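Local coordinates for probable csgAB operon transcriptional regulatory protein (Salmonella typhimurium, PDB 5XP0) that activates transcription of the csgAB operon as the master regulator of curli fimbriae and biofilm formation, represented by its atypical receiver domain, at the interface of chains A and B. Sequence-based numbering; all coordinates share one arbitrary frame. Chains: chain A/B, Probable csgAB operon transcriptional regulatory protein.

The interface of chains A and B. Residues chain A 68, 94-95, 117-119; chain B 26-29, 31.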
# COMPACT_ATOMS: atom_id res chain seq x y z
N MET A 68 0.93 4.99 9.52
CA MET A 68 1.15 3.58 9.84
C MET A 68 2.61 3.18 9.71
O MET A 68 2.97 2.05 10.03
CB MET A 68 0.32 2.72 8.89
CG MET A 68 -1.12 2.52 9.30
SD MET A 68 -1.98 1.43 8.14
CE MET A 68 -2.20 -0.01 9.18
N LEU A 94 -1.89 10.56 6.81
CA LEU A 94 -2.52 9.47 6.08
C LEU A 94 -2.57 8.23 6.97
O LEU A 94 -1.65 7.95 7.74
CB LEU A 94 -1.73 9.17 4.80
CG LEU A 94 -2.28 8.14 3.81
CD1 LEU A 94 -3.38 8.77 3.10
CD2 LEU A 94 -1.23 7.72 2.79
N ASN A 95 -3.59 7.41 6.76
CA ASN A 95 -3.73 6.17 7.51
C ASN A 95 -3.66 6.42 9.02
O ASN A 95 -3.09 5.63 9.76
CB ASN A 95 -2.67 5.12 7.10
CG ASN A 95 -2.75 4.74 5.61
OD1 ASN A 95 -3.84 4.56 5.06
ND2 ASN A 95 -1.58 4.63 4.94
N ALA A 117 -9.54 7.04 6.83
CA ALA A 117 -10.09 5.92 6.07
C ALA A 117 -8.97 5.20 5.34
O ALA A 117 -8.19 5.83 4.63
CB ALA A 117 -11.14 6.37 5.05
N THR A 118 -8.91 3.89 5.49
CA THR A 118 -8.00 3.06 4.71
C THR A 118 -8.73 2.33 3.57
O THR A 118 -8.11 1.54 2.86
CB THR A 118 -7.29 2.05 5.62
OG1 THR A 118 -8.26 1.28 6.34
CG2 THR A 118 -6.34 2.75 6.63
N GLU A 119 -10.04 2.57 3.40
CA GLU A 119 -10.84 1.88 2.39
C GLU A 119 -11.60 2.77 1.43
O GLU A 119 -12.09 2.26 0.43
CB GLU A 119 -11.86 0.95 3.07
CG GLU A 119 -11.27 -0.08 4.04
CD GLU A 119 -12.35 -0.87 4.78
OE1 GLU A 119 -13.49 -0.36 4.88
OE2 GLU A 119 -12.07 -2.00 5.23
N PRO B 26 -3.16 -3.49 5.99
CA PRO B 26 -4.27 -2.73 5.46
C PRO B 26 -3.89 -1.25 5.50
O PRO B 26 -3.29 -0.77 6.45
CB PRO B 26 -5.45 -3.06 6.40
CG PRO B 26 -5.05 -4.28 7.10
CD PRO B 26 -3.55 -4.25 7.20
N SER B 27 -4.19 -0.56 4.44
CA SER B 27 -3.78 0.81 4.26
C SER B 27 -4.56 1.36 3.10
O SER B 27 -5.02 0.60 2.23
CB SER B 27 -2.28 0.92 3.96
OG SER B 27 -2.00 0.38 2.68
N LEU B 28 -4.67 2.69 3.05
CA LEU B 28 -5.32 3.29 1.88
C LEU B 28 -4.61 2.85 0.61
O LEU B 28 -5.26 2.63 -0.42
CB LEU B 28 -5.31 4.81 1.97
CG LEU B 28 -6.12 5.44 0.83
CD1 LEU B 28 -7.61 5.16 1.01
CD2 LEU B 28 -5.89 6.88 0.78
N GLN B 29 -3.28 2.77 0.63
CA GLN B 29 -2.62 2.42 -0.62
C GLN B 29 -2.86 0.97 -1.03
O GLN B 29 -2.98 0.69 -2.22
CB GLN B 29 -1.13 2.73 -0.59
CG GLN B 29 -0.39 2.10 0.47
CD GLN B 29 -0.28 2.97 1.71
OE1 GLN B 29 -1.27 3.56 2.17
NE2 GLN B 29 0.92 3.04 2.27
N THR B 31 -5.68 -0.61 -0.55
CA THR B 31 -6.98 -0.52 -1.18
C THR B 31 -6.89 0.02 -2.59
O THR B 31 -7.58 -0.49 -3.50
CB THR B 31 -7.90 0.38 -0.32
OG1 THR B 31 -8.10 -0.26 0.94
CG2 THR B 31 -9.24 0.65 -1.02
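A:Asn95 meets the start of a helix of the partner, B:28-41, with both ends of its side-chain amide, a worked example of how one carboxamide can cap a helix across a dimer interface. The carbonyl oxygen OD1 of A:Asn95 accepts a hydrogen bond from the backbone N of B:Leu28, the first residue of that helix, at 2.9 Å. That bond is nearly straight, although the donor sits 27° off the carbonyl plane. The amide nitrogen ND2 donates to the side-chain oxygen OE1 of B:Gln29 at 3.0 Å, with the acceptor almost in the amide plane of A:Asn95. The two carboxamides lie 26° apart, close to parallel, and the paired bonds fix the rotation of the A:Asn95 amide. B:Gln29 reaches back because its CG sits between the backbone N and the carbonyl carbon (chi1 56°) and the chain bends again at chi2, folding the amide over the helix start.

The second polar link lies one turn further along the helix, where the hydroxyl OG1 of B:Thr31 donates to the backbone carbonyl O of A:Thr118 at 2.6 Å, in the carbonyl plane, although A:Thr118 is poorly ordered. CG2 of B:Thr31 rests against the backbone of A:Glu119, itself poorly ordered.

Beside the polar links, the B:Leu28 side chain, CG anti to the backbone N, turns its methyls to A:Leu94 and A:Ala117. CD2 of B:Leu28 touches CD1 of A:Leu94 at 3.9 Å, the side chains crossing at about a right angle, while CD1 faces the carbonyl O of A:Ala117. The side chain of A:Thr118 packs on the backbone of B:Ser27 and B:Leu28.

The fold presents these groups: A:Asn95 directly follows strand A:90-94, and A:117-119 lead into helix A:121-132. The partner's helix start thus probably docks at the edge of what would be the phosphorylation face of a typical receiver, and with its symmetric twin the patch helps hold the crystal's two-fold dimer, which may reflect the regulator's functional assembly.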